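Local coordinates for multidrug resistance protein (Vibrio cholerae, PDB 1YC9) that forms the outer membrane channel of a drug efflux system and could be involved in resistance to puromycin, acriflavine and tetraphenylarsonium chloride, at residues G102-N107 with H302-G307; S290-Y295 with N308-I313. The protein carries 1 engineered substitution. All blocks are in the same frame, centred on the assembly; numbering follows the deposited sequence. Where two conformers were deposited one is given.

Contacts 1 and 2 lie with their centres about 9 Å apart, far from the centre of the chain, in its four-stranded antiparallel sheet. Along the chain their segments alternate: 102-107, 290-295, 302-307, then 308-313. Strand 98-111 is the sheet neighbour of 286-298, which in turn pairs with 309-322; contact 2 is that last pairing, and contact 1 is the loop between those two strands reaching back to 98-111. Leu106 N to Ile293 O, at 2.8 Å, joins the two directly. Both contacts touch one octyl glucoside molecule and the second subunit, as expected where three four-stranded sheets close a single trimeric barrel in an outer membrane factor.

Contact 1 (G102-N107 with H302-G307); sequences GTLTLN and HLFDSG. With BOG (octyl beta-D-glucopyranoside), chain B.
Leu303 holds CG anti to its backbone N (chi1 -175°), and Leu104 does the same (chi1 167°), which sets each CG beside its own carbonyl carbon; the touching atoms are Leu303 CD1 and CD2 and Leu104 CB and CD2. Residues 102-107 belong to one strand of the beta-barrel sheet of this outer membrane factor. Residues 302-305 form a type I beta turn in the loop joining strands 286-298 and 309-322, closed by Asp305 N donating to His302 O at 3.1 Å. Leu303 CD1 rests against the strand backbone, 3.5 Å from Gly102 O; Leu303 CD2 comes within 4.3 Å of Leu104 CB. Next along the turn, Phe304 turns its rim to Leu104: Leu104 CD2 lies near the ring plane, 4.0 Å from Phe304 CE2. One face of the same ring receives Leu303 CG, and the ring also packs edge-to-face with Tyr295 of the intervening strand. Only about 160 Å² is buried, so this is a small apolar surface contact. The backbone Phe304 O accepts a hydrogen bond from O6 of the octyl glucoside, 2.5 Å long. The turn is further closed by His302 ND1, which donates to Asp305 OD2 at 2.6 Å (N-H...O angle 149°), meeting the carboxylate on its syn side.

Contact 2 (S290-Y295 with N308-I313); sequences SAFIGY and NDAGAI. With BOG (octyl beta-D-glucopyranoside), chain B.
Phe292 and Gly294 pair with Ala312 and Ala310 across two strands whose axes approach to 4.5 Å and run at 173°, nearly exactly antiparallel. Each pair exchanges two backbone bonds, such as Phe292 N to Ala312 O at 2.9 Å; between them Ile293 and Gly311 form a non-hydrogen-bonded pair with CA atoms 4.1 Å apart. Phe292 CG lies between its backbone N and carbonyl carbon (chi1 84°), and the ring extends over the partner strand with one face above Gly311 CA, a CH-pi contact 3.9 Å from the centroid and 17° off the normal. The ring reaches both flanking alanines, CE2 coming within 3.7 Å of Ala312 CB. These strands form a beta hairpin of the barrel wall, and residues 311-313 pair with a strand of the second subunit, continuing the sheet across the interface. On the sheet face opposite Phe292, Ile293 CD1 bends across the gap to 3.5 Å from Ala310 O. Further along that face Tyr295 and Asp309 both touch the octyl glucoside, a position consistent with a membrane-facing surface. Asp309 OD1 makes a salt bridge to Lys84 of the second subunit, while Asp309 CB and Tyr295 CE2 each approach the sugar's O5 to 3.5 Å.

Contact 1 (G102-N107 with H302-G307)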
loop_
_atom_site.group_PDB
_atom_site.type_symbol
_atom_site.label_atom_id
_atom_site.label_comp_id
_atom_site.label_asym_id
_atom_site.label_seq_id
_atom_site.Cartn_x
_atom_site.Cartn_y
_atom_site.Cartn_z
ATOM N N GLY A 102 -27.094 51.537 6.141
ATOM C CA GLY A 102 -26.752 50.712 5.043
ATOM C C GLY A 102 -25.294 51.017 4.618
ATOM O O GLY A 102 -24.768 52.113 4.940
ATOM N N THR A 103 -24.715 50.038 3.981
ATOM C CA THR A 103 -23.403 50.225 3.348
ATOM C C THR A 103 -23.352 49.534 2.016
ATOM O O THR A 103 -24.077 48.525 1.735
ATOM C CB THR A 103 -22.265 49.686 4.216
ATOM O OG1 THR A 103 -22.256 48.245 4.255
ATOM C CG2 THR A 103 -22.313 50.134 5.608
ATOM N N LEU A 104 -22.482 50.044 1.114
ATOM C CA LEU A 104 -22.286 49.356 -0.133
ATOM C C LEU A 104 -20.872 49.829 -0.562
ATOM O O LEU A 104 -20.691 51.022 -0.701
ATOM C CB LEU A 104 -23.325 49.841 -1.161
ATOM C CG LEU A 104 -23.079 49.465 -2.605
ATOM C CD1 LEU A 104 -23.108 47.912 -2.767
ATOM C CD2 LEU A 104 -24.110 50.128 -3.514
ATOM N N THR A 105 -19.934 48.872 -0.609
ATOM C CA THR A 105 -18.523 49.190 -0.840
ATOM C C THR A 105 -17.871 48.205 -1.788
ATOM O O THR A 105 -18.262 47.020 -1.932
ATOM C CB THR A 105 -17.721 49.196 0.460
ATOM O OG1 THR A 105 -17.787 47.892 1.068
ATOM C CG2 THR A 105 -18.283 50.212 1.468
ATOM N N LEU A 106 -16.834 48.732 -2.450
ATOM C CA LEU A 106 -15.900 47.947 -3.209
ATOM C C LEU A 106 -14.660 47.843 -2.309
ATOM O O LEU A 106 -14.215 48.848 -1.806
ATOM C CB LEU A 106 -15.583 48.716 -4.503
ATOM C CG LEU A 106 -14.619 48.056 -5.475
ATOM C CD1 LEU A 106 -15.104 46.732 -5.926
ATOM C CD2 LEU A 106 -14.458 49.005 -6.678
ATOM N N ASN A 107 -14.145 46.639 -2.119
ATOM C CA ASN A 107 -13.091 46.370 -1.172
ATOM C C ASN A 107 -11.927 45.759 -1.968
ATOM O O ASN A 107 -12.128 44.970 -2.907
ATOM C CB ASN A 107 -13.549 45.315 -0.159
ATOM C CG ASN A 107 -14.656 45.796 0.771
ATOM O OD1 ASN A 107 -15.174 46.896 0.655
ATOM N ND2 ASN A 107 -15.048 44.918 1.713
ATOM N N HIS A 302 -30.947 57.256 2.452
ATOM C CA HIS A 302 -29.891 58.249 2.308
ATOM C C HIS A 302 -28.540 57.700 1.858
ATOM O O HIS A 302 -27.528 58.463 1.906
ATOM C CB HIS A 302 -29.738 58.977 3.638
ATOM C CG HIS A 302 -30.918 59.825 3.993
ATOM N ND1 HIS A 302 -31.201 61.016 3.358
ATOM C CD2 HIS A 302 -31.884 59.657 4.935
ATOM C CE1 HIS A 302 -32.305 61.533 3.883
ATOM N NE2 HIS A 302 -32.738 60.725 4.842
ATOM N N LEU A 303 -28.516 56.443 1.440
ATOM C CA LEU A 303 -27.277 55.708 1.172
ATOM C C LEU A 303 -26.405 56.453 0.150
ATOM O O LEU A 303 -25.192 56.575 0.309
ATOM C CB LEU A 303 -27.574 54.321 0.669
ATOM C CG LEU A 303 -26.387 53.416 0.461
ATOM C CD1 LEU A 303 -25.584 53.246 1.782
ATOM C CD2 LEU A 303 -26.847 52.097 -0.109
ATOM N N PHE A 304 -27.087 57.039 -0.835
ATOM C CA PHE A 304 -26.411 57.709 -1.925
ATOM C C PHE A 304 -26.302 59.227 -1.873
ATOM O O PHE A 304 -25.742 59.814 -2.830
ATOM C CB PHE A 304 -27.039 57.260 -3.245
ATOM C CG PHE A 304 -27.050 55.796 -3.440
ATOM C CD1 PHE A 304 -28.259 55.118 -3.572
ATOM C CD2 PHE A 304 -25.889 55.062 -3.512
ATOM C CE1 PHE A 304 -28.293 53.727 -3.751
ATOM C CE2 PHE A 304 -25.916 53.664 -3.699
ATOM C CZ PHE A 304 -27.109 52.998 -3.841
ATOM N N ASP A 305 -26.738 59.838 -0.785
ATOM C CA ASP A 305 -26.722 61.267 -0.558
ATOM C C ASP A 305 -25.312 61.790 -0.675
ATOM O O ASP A 305 -24.337 61.148 -0.238
ATOM C CB ASP A 305 -27.156 61.685 0.856
ATOM C CG ASP A 305 -28.675 61.546 1.086
ATOM O OD1 ASP A 305 -29.367 60.986 0.231
ATOM O OD2 ASP A 305 -29.222 61.991 2.077
ATOM N N SER A 306 -25.208 62.973 -1.260
ATOM C CA SER A 306 -23.947 63.720 -1.215
ATOM C C SER A 306 -23.369 63.751 0.233
ATOM O O SER A 306 -24.106 63.977 1.199
ATOM C CB SER A 306 -24.160 65.150 -1.750
ATOM O OG SER A 306 -22.910 65.811 -1.636
ATOM N N GLY A 307 -22.094 63.426 0.363
ATOM C CA GLY A 307 -21.375 63.384 1.638
ATOM C C GLY A 307 -21.331 62.042 2.372
ATOM O O GLY A 307 -20.537 61.890 3.310
HETATM C C1 BOG B . -19.778 59.076 -5.025
HETATM O O1 BOG B . -18.988 57.971 -5.175
HETATM C C2 BOG B . -19.487 60.216 -6.048
HETATM O O2 BOG B . -18.132 60.220 -6.558
HETATM C C3 BOG B . -20.083 61.497 -5.570
HETATM O O3 BOG B . -19.977 62.556 -6.477
HETATM C C4 BOG B . -21.026 61.639 -4.393
HETATM O O4 BOG B . -21.086 62.854 -3.668
HETATM C C5 BOG B . -21.042 60.430 -3.448
HETATM O O5 BOG B . -20.452 59.258 -3.793
HETATM C C6 BOG B . -22.183 60.323 -2.422
HETATM O O6 BOG B . -23.317 60.144 -3.342
HETATM C "C1'" BOG B . -18.854 56.947 -4.193
HETATM C "C2'" BOG B . -18.766 55.611 -4.840
HETATM C "C3'" BOG B . -17.791 55.542 -6.016
HETATM C "C4'" BOG B . -17.624 54.132 -6.522
HETATM C "C5'" BOG B . -16.644 54.090 -7.664
HETATM C "C6'" BOG B . -16.179 52.677 -8.022
HETATM C "C7'" BOG B . -17.070 51.973 -9.028
HETATM C "C8'" BOG B . -16.398 50.695 -9.526
#

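Contact 2 (S290-Y295 with N308-I313)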
loop_
_atom_site.group_PDB
_atom_site.type_symbol
_atom_site.label_atom_id
_atom_site.label_comp_id
_atom_site.label_asym_id
_atom_site.label_seq_id
_atom_site.Cartn_x
_atom_site.Cartn_y
_atom_site.Cartn_z
ATOM N N SER A 290 -4.728 47.716 1.913
ATOM C CA SER A 290 -6.191 47.560 1.867
ATOM C C SER A 290 -6.791 48.865 1.434
ATOM O O SER A 290 -6.255 49.950 1.672
ATOM C CB SER A 290 -6.772 47.228 3.296
ATOM O OG SER A 290 -6.324 45.930 3.599
ATOM N N ALA A 291 -7.964 48.778 0.834
ATOM C CA ALA A 291 -8.659 49.939 0.453
ATOM C C ALA A 291 -10.145 49.602 0.270
ATOM O O ALA A 291 -10.506 48.449 0.028
ATOM C CB ALA A 291 -8.075 50.549 -0.866
ATOM N N PHE A 292 -10.954 50.631 0.376
ATOM C CA PHE A 292 -12.359 50.530 -0.009
ATOM C C PHE A 292 -12.894 51.828 -0.444
ATOM O O PHE A 292 -12.338 52.890 -0.152
ATOM C CB PHE A 292 -13.202 49.954 1.190
ATOM C CG PHE A 292 -13.629 50.949 2.177
ATOM C CD1 PHE A 292 -14.902 51.562 2.088
ATOM C CD2 PHE A 292 -12.825 51.280 3.248
ATOM C CE1 PHE A 292 -15.308 52.492 3.014
ATOM C CE2 PHE A 292 -13.270 52.156 4.197
ATOM C CZ PHE A 292 -14.451 52.786 4.086
ATOM N N ILE A 293 -14.021 51.784 -1.176
ATOM C CA ILE A 293 -14.723 52.948 -1.545
ATOM C C ILE A 293 -16.174 52.561 -1.644
ATOM O O ILE A 293 -16.468 51.480 -2.055
ATOM C CB ILE A 293 -14.262 53.461 -2.976
ATOM C CG1 ILE A 293 -14.833 54.835 -3.281
ATOM C CG2 ILE A 293 -14.577 52.438 -4.014
ATOM C CD1 ILE A 293 -14.573 55.964 -2.300
ATOM N N GLY A 294 -17.014 53.467 -1.300
ATOM C CA GLY A 294 -18.465 53.230 -1.337
ATOM C C GLY A 294 -19.254 54.245 -0.567
ATOM O O GLY A 294 -18.976 55.423 -0.496
ATOM N N TYR A 295 -20.406 53.772 -0.046
ATOM C CA TYR A 295 -21.392 54.549 0.610
ATOM C C TYR A 295 -21.754 53.880 1.974
ATOM O O TYR A 295 -21.748 52.663 2.072
ATOM C CB TYR A 295 -22.679 54.446 -0.157
ATOM C CG TYR A 295 -22.505 54.874 -1.635
ATOM C CD1 TYR A 295 -22.235 53.921 -2.599
ATOM C CD2 TYR A 295 -22.647 56.185 -1.994
ATOM C CE1 TYR A 295 -22.122 54.275 -3.930
ATOM C CE2 TYR A 295 -22.560 56.558 -3.351
ATOM C CZ TYR A 295 -22.307 55.588 -4.273
ATOM O OH TYR A 295 -22.202 55.870 -5.604
ATOM N N ASN A 308 -22.133 61.071 1.922
ATOM C CA ASN A 308 -22.201 59.727 2.496
ATOM C C ASN A 308 -21.340 58.754 1.814
ATOM O O ASN A 308 -21.384 57.565 2.074
ATOM C CB ASN A 308 -23.666 59.223 2.589
ATOM C CG ASN A 308 -24.468 60.032 3.586
ATOM O OD1 ASN A 308 -23.919 60.853 4.295
ATOM N ND2 ASN A 308 -25.796 59.763 3.665
ATOM N N ASP A 309 -20.453 59.242 0.908
ATOM C CA ASP A 309 -19.432 58.389 0.463
ATOM C C ASP A 309 -18.403 58.233 1.564
ATOM O O ASP A 309 -18.237 59.085 2.429
ATOM C CB ASP A 309 -18.706 58.922 -0.806
ATOM C CG ASP A 309 -18.290 60.314 -0.716
ATOM O OD1 ASP A 309 -18.795 61.190 -0.005
ATOM O OD2 ASP A 309 -17.383 60.709 -1.559
ATOM N N ALA A 310 -17.746 57.105 1.509
ATOM C CA ALA A 310 -16.664 56.748 2.454
ATOM C C ALA A 310 -15.634 55.937 1.716
ATOM O O ALA A 310 -15.910 55.147 0.854
ATOM C CB ALA A 310 -17.167 55.958 3.621
ATOM N N GLY A 311 -14.388 56.068 2.147
ATOM C CA GLY A 311 -13.338 55.341 1.525
ATOM C C GLY A 311 -12.072 55.418 2.344
ATOM O O GLY A 311 -11.972 56.266 3.217
ATOM N N ALA A 312 -11.203 54.517 2.047
ATOM C CA ALA A 312 -9.891 54.482 2.666
ATOM C C ALA A 312 -8.864 53.708 1.893
ATOM O O ALA A 312 -9.171 52.799 1.152
ATOM C CB ALA A 312 -10.050 53.901 4.102
ATOM N N ILE A 313 -7.583 54.064 2.074
ATOM C CA ILE A 313 -6.524 53.295 1.571
ATOM C C ILE A 313 -5.366 53.362 2.553
ATOM O O ILE A 313 -5.060 54.429 3.057
ATOM C CB ILE A 313 -5.992 53.845 0.180
ATOM C CG1 ILE A 313 -4.908 52.949 -0.305
ATOM C CG2 ILE A 313 -5.714 55.267 0.242
ATOM C CD1 ILE A 313 -4.721 53.007 -1.784
HETATM C C1 BOG B . -19.778 59.076 -5.025
HETATM O O1 BOG B . -18.988 57.971 -5.175
HETATM C C2 BOG B . -19.487 60.216 -6.048
HETATM O O2 BOG B . -18.132 60.220 -6.558
HETATM C C3 BOG B . -20.083 61.497 -5.570
HETATM O O3 BOG B . -19.977 62.556 -6.477
HETATM C C4 BOG B . -21.026 61.639 -4.393
HETATM O O4 BOG B . -21.086 62.854 -3.668
HETATM C C5 BOG B . -21.042 60.430 -3.448
HETATM O O5 BOG B . -20.452 59.258 -3.793
HETATM C C6 BOG B . -22.183 60.323 -2.422
HETATM O O6 BOG B . -23.317 60.144 -3.342
HETATM C "C1'" BOG B . -18.854 56.947 -4.193
HETATM C "C2'" BOG B . -18.766 55.611 -4.840
HETATM C "C3'" BOG B . -17.791 55.542 -6.016
HETATM C "C4'" BOG B . -17.624 54.132 -6.522
HETATM C "C5'" BOG B . -16.644 54.090 -7.664
HETATM C "C6'" BOG B . -16.179 52.677 -8.022
HETATM C "C7'" BOG B . -17.070 51.973 -9.028
HETATM C "C8'" BOG B . -16.398 50.695 -9.526
#